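Local coordinates for fibronectin type III domain-containing protein (Simiduia agarivorans, PDB 6P2K) that probably hydrolyses the beta-1,4-linked glucan backbone of xyloglucan, as a family 74 glycoside hydrolase with seven-bladed beta-propeller architecture, and also binds zinc ions, at residues T691-S696 and S706-D711; W616-E621 and S633-G638. One frame throughout, in Å; residues are numbered along the deposited sequence.

Interaction 1: T691-S696 and S706-D711; sequences TGKGGS and SYYDHD
Thr-691 and Tyr-708 meet through two hydrogen bonds, an example of a loop residue binding a strand with both its backbone and its side chain. The backbone bond from Tyr-708 N to Thr-691 O is 2.8 Å long and nearly straight (173° at the hydrogen), although the donor lies above the carbonyl plane. The second comes from the hydroxyl: chi1 of 56° sets OG1 between the backbone N and the carbonyl carbon, and from there it donates to Tyr-708 O at 3.1 Å. An alanine here lacks OG1, and the loop would probably be held to Tyr-708 less firmly, by the backbone bond without the side-chain one. The same Thr-691 O also lies near the plane of the Tyr-707 ring, at its edge, 3.4 Å from CD1. Gly-692 suits its place, since a beta carbon there would press on Ser-706 O. Further along, water 1 links the segments, donating to Gly-694 O and accepting from Ser-706 N.

Lys-693 and Tyr-708 run side by side, pointing the same way. Tyr-708 CG lies anti to the backbone N (chi1 172°), and the ring meets the lysine at its edge, Lys-693 CG lying near the ring plane, 3.7 Å from Tyr-708 CE2. The lysine chain bends at chi2 and chi3, crosses His-710 at about a right angle with CE 4.1 Å from His-710 CB, and delivers NZ to Tyr-402 OH. At the end of the strand, Asp-709 OD1 accepts from Asp-711 N in an Asx turn, and both carboxylates form salt bridges with Lys-689.

The Tyr-707 ring packs against helix 666-672 and bonds through OH to Trp-648 O. The loop carrying 691-696 follows helix 681-684 and leads into strand 697-699, the antiparallel partner of strand 702-709 in a four-stranded propeller blade.

Interaction 2: W616-E621 and S633-G638; sequences WDAEVE and SFAKGG
Glu-619 and Phe-634 form an antiparallel hydrogen-bonded pair, Glu-619 N reaching Phe-634 O and Phe-634 N reaching Glu-619 O at 2.9 Å each, while Val-620 and Ser-633 beside them make a non-hydrogen-bonded pair. On the face bearing Glu-619 and Phe-634 the two side chains cross obliquely, with carboxylate and ring planes 61° apart. Glu-619 OE1 lies near the ring plane, 4.0 Å from Phe-634 CD2 at the ring edge. The buried Glu-619 carboxylate has its strongest polar partner in Ser-696 N, a backbone amide of the loop 691-696. The pairing belongs to the beta hairpin of strands 618-625 and 628-634, the first two strands of a propeller blade; past it the chain turns at 635 and 636, and strand 637-638 joins the sheet of strand 605-615. Next to that corner, the methyls of Ala-618 and Ala-635 touch, CB to CB 3.5 Å. On the opposite face Ser-633 has OG anti to the backbone N (chi1 162°), and water 2 lies between this hydroxyl, at 2.8 Å, and Glu-619 O, to which it donates. The Phe-634 ring also meets Trp-648 edge-to-face.

In the fold
This chain is the beta-propeller, presumably catalytic GH74 part of a longer protein. Interaction 2 comes first along the chain, and about 11 Å separates the two centres. Interaction 2 lies mainly in the sheet that starts with strand 618-625; interaction 1 sets the loop leading into the next sheet against its strand 702-709. The join is direct: Glu-619 OE1 lies 2.7 Å from Ser-696 N and Glu-619 OE2 2.9 Å from Gly-695 N, probable hydrogen bonds by which a carboxylate of one blade holds the loop that enters the next. Lys-693 CD also packs on Asp-617 OD2. A zinc ion lies about 7 Å from the Glu-619 side chain, near the ligands Asp-405 and Asp-513.

Interaction 1: T691-S696 and S706-D711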
# COMPACT_ATOMS: atom_id res chain seq x y z
N THR B 691 53.00 -11.55 -15.48
CA THR B 691 52.21 -10.70 -14.60
C THR B 691 50.77 -11.20 -14.56
O THR B 691 50.49 -12.35 -14.92
CB THR B 691 52.25 -9.24 -15.06
OG1 THR B 691 51.81 -9.15 -16.42
CG2 THR B 691 53.66 -8.69 -14.96
N GLY B 692 49.85 -10.33 -14.16
CA GLY B 692 48.44 -10.68 -14.16
C GLY B 692 47.59 -9.43 -14.04
O GLY B 692 48.08 -8.34 -13.76
N LYS B 693 46.29 -9.61 -14.29
CA LYS B 693 45.30 -8.56 -14.11
C LYS B 693 44.54 -8.74 -12.80
O LYS B 693 43.57 -8.02 -12.56
CB LYS B 693 44.33 -8.54 -15.28
CG LYS B 693 44.74 -7.62 -16.41
CD LYS B 693 44.62 -6.16 -16.00
CE LYS B 693 43.96 -5.33 -17.09
NZ LYS B 693 43.57 -3.98 -16.59
N GLY B 694 44.97 -9.69 -11.97
CA GLY B 694 44.22 -10.11 -10.81
C GLY B 694 43.77 -11.55 -10.95
O GLY B 694 44.42 -12.37 -11.62
N GLY B 695 42.64 -11.87 -10.32
CA GLY B 695 42.01 -13.17 -10.44
C GLY B 695 42.57 -14.26 -9.56
O GLY B 695 42.29 -15.44 -9.79
N SER B 696 43.38 -13.91 -8.57
CA SER B 696 43.83 -14.88 -7.58
C SER B 696 42.81 -14.98 -6.45
O SER B 696 42.11 -14.01 -6.13
CB SER B 696 45.20 -14.51 -7.02
OG SER B 696 45.08 -13.54 -6.00
N SER B 706 46.21 -16.75 -12.18
CA SER B 706 46.27 -16.76 -13.63
C SER B 706 47.37 -15.81 -14.11
O SER B 706 47.36 -14.63 -13.76
CB SER B 706 44.92 -16.36 -14.24
OG SER B 706 45.06 -15.97 -15.59
N TYR B 707 48.29 -16.33 -14.92
CA TYR B 707 49.38 -15.54 -15.49
C TYR B 707 48.93 -14.94 -16.82
O TYR B 707 48.51 -15.67 -17.72
CB TYR B 707 50.63 -16.39 -15.68
CG TYR B 707 51.55 -16.42 -14.49
CD1 TYR B 707 52.07 -15.24 -13.97
CD2 TYR B 707 51.91 -17.62 -13.88
CE1 TYR B 707 52.92 -15.25 -12.88
CE2 TYR B 707 52.76 -17.64 -12.79
CZ TYR B 707 53.27 -16.45 -12.30
OH TYR B 707 54.11 -16.47 -11.21
N TYR B 708 49.04 -13.62 -16.94
CA TYR B 708 48.46 -12.91 -18.08
C TYR B 708 49.18 -11.58 -18.26
O TYR B 708 49.37 -10.84 -17.29
CB TYR B 708 46.96 -12.69 -17.85
CG TYR B 708 46.28 -11.80 -18.86
CD1 TYR B 708 45.94 -12.28 -20.12
CD2 TYR B 708 45.96 -10.49 -18.55
CE1 TYR B 708 45.31 -11.47 -21.04
CE2 TYR B 708 45.33 -9.67 -19.46
CZ TYR B 708 45.01 -10.16 -20.71
OH TYR B 708 44.38 -9.35 -21.62
N ASP B 709 49.59 -11.29 -19.50
CA ASP B 709 50.29 -10.05 -19.83
C ASP B 709 49.33 -9.17 -20.63
O ASP B 709 49.13 -9.38 -21.83
CB ASP B 709 51.57 -10.33 -20.61
CG ASP B 709 52.47 -9.11 -20.73
OD1 ASP B 709 51.98 -7.97 -20.58
OD2 ASP B 709 53.69 -9.29 -20.97
N HIS B 710 48.75 -8.17 -19.96
CA HIS B 710 47.77 -7.30 -20.59
C HIS B 710 48.37 -6.46 -21.71
O HIS B 710 47.62 -5.94 -22.54
CB HIS B 710 47.14 -6.38 -19.54
CG HIS B 710 48.01 -5.22 -19.16
ND1 HIS B 710 48.98 -5.30 -18.19
CD2 HIS B 710 48.04 -3.94 -19.63
CE1 HIS B 710 49.58 -4.12 -18.07
NE2 HIS B 710 49.03 -3.29 -18.93
N ASP B 711 49.69 -6.30 -21.75
CA ASP B 711 50.31 -5.51 -22.81
C ASP B 711 50.14 -6.16 -24.18
O ASP B 711 50.13 -5.46 -25.20
CB ASP B 711 51.80 -5.30 -22.52
CG ASP B 711 52.03 -4.26 -21.45
OD1 ASP B 711 51.27 -3.27 -21.40
OD2 ASP B 711 52.98 -4.43 -20.65
O HOH W 1 45.87 -14.43 -10.69

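Interaction 2: W616-E621 and S633-G638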
# COMPACT_ATOMS: atom_id res chain seq x y z
N TRP B 616 50.18 -2.96 -10.17
CA TRP B 616 48.92 -2.22 -10.28
C TRP B 616 47.71 -3.10 -10.00
O TRP B 616 46.68 -2.60 -9.51
CB TRP B 616 48.80 -1.58 -11.66
CG TRP B 616 47.53 -0.78 -11.86
CD1 TRP B 616 46.55 -1.03 -12.78
CD2 TRP B 616 47.12 0.38 -11.13
NE1 TRP B 616 45.55 -0.09 -12.67
CE2 TRP B 616 45.88 0.78 -11.66
CE3 TRP B 616 47.68 1.12 -10.08
CZ2 TRP B 616 45.18 1.89 -11.18
CZ3 TRP B 616 46.99 2.21 -9.60
CH2 TRP B 616 45.75 2.59 -10.14
N ASP B 617 47.79 -4.39 -10.29
CA ASP B 617 46.69 -5.32 -10.07
C ASP B 617 47.02 -6.36 -9.01
O ASP B 617 46.47 -7.46 -9.02
CB ASP B 617 46.28 -5.98 -11.39
CG ASP B 617 45.63 -5.00 -12.35
OD1 ASP B 617 44.55 -4.46 -12.02
OD2 ASP B 617 46.21 -4.76 -13.43
N ALA B 618 47.91 -6.02 -8.09
CA ALA B 618 48.29 -6.93 -7.02
C ALA B 618 47.11 -7.18 -6.09
O ALA B 618 46.36 -6.26 -5.75
CB ALA B 618 49.46 -6.35 -6.23
N GLU B 619 46.96 -8.43 -5.66
CA GLU B 619 45.84 -8.85 -4.84
C GLU B 619 46.32 -9.47 -3.54
O GLU B 619 47.44 -9.98 -3.44
CB GLU B 619 44.95 -9.85 -5.57
CG GLU B 619 44.11 -9.27 -6.69
CD GLU B 619 43.48 -10.36 -7.53
OE1 GLU B 619 44.14 -11.40 -7.73
OE2 GLU B 619 42.33 -10.18 -7.98
N VAL B 620 45.44 -9.45 -2.54
CA VAL B 620 45.64 -10.17 -1.29
C VAL B 620 44.33 -10.85 -0.93
O VAL B 620 43.24 -10.32 -1.19
CB VAL B 620 46.13 -9.24 -0.16
CG1 VAL B 620 45.07 -8.19 0.18
CG2 VAL B 620 46.52 -10.06 1.08
N GLU B 621 44.42 -12.05 -0.35
CA GLU B 621 43.26 -12.80 0.11
C GLU B 621 43.55 -13.37 1.49
O GLU B 621 44.65 -13.88 1.74
CB GLU B 621 42.91 -13.94 -0.85
CG GLU B 621 41.62 -14.69 -0.51
CD GLU B 621 40.42 -14.21 -1.31
OE1 GLU B 621 40.08 -14.88 -2.31
OE2 GLU B 621 39.82 -13.17 -0.93
N SER B 633 49.22 -13.44 -1.27
CA SER B 633 49.48 -12.27 -2.09
C SER B 633 49.85 -12.69 -3.50
O SER B 633 50.66 -13.60 -3.70
CB SER B 633 50.60 -11.42 -1.49
OG SER B 633 51.16 -10.53 -2.45
N PHE B 634 49.27 -12.01 -4.49
CA PHE B 634 49.64 -12.16 -5.89
C PHE B 634 50.17 -10.80 -6.34
O PHE B 634 49.40 -9.85 -6.50
CB PHE B 634 48.45 -12.60 -6.74
CG PHE B 634 48.74 -12.64 -8.22
CD1 PHE B 634 49.87 -13.28 -8.71
CD2 PHE B 634 47.87 -12.04 -9.12
CE1 PHE B 634 50.13 -13.31 -10.07
CE2 PHE B 634 48.12 -12.08 -10.48
CZ PHE B 634 49.25 -12.71 -10.96
N ALA B 635 51.48 -10.72 -6.53
CA ALA B 635 52.15 -9.45 -6.76
C ALA B 635 53.58 -9.74 -7.18
O ALA B 635 54.03 -10.89 -7.17
CB ALA B 635 52.12 -8.57 -5.51
N LYS B 636 54.30 -8.69 -7.53
CA LYS B 636 55.74 -8.76 -7.71
C LYS B 636 56.44 -8.22 -6.47
O LYS B 636 55.85 -7.53 -5.64
CB LYS B 636 56.19 -8.00 -8.97
CG LYS B 636 56.34 -6.50 -8.79
CD LYS B 636 56.77 -5.84 -10.10
CE LYS B 636 57.42 -4.48 -9.88
NZ LYS B 636 58.80 -4.44 -10.46
N GLY B 637 57.72 -8.56 -6.34
CA GLY B 637 58.51 -8.08 -5.22
C GLY B 637 58.26 -8.87 -3.95
O GLY B 637 57.92 -10.06 -3.97
N GLY B 638 58.42 -8.19 -2.82
CA GLY B 638 58.29 -8.81 -1.51
C GLY B 638 59.49 -8.55 -0.62
O GLY B 638 59.40 -8.68 0.60
O HOH W 2 49.80 -8.15 -3.05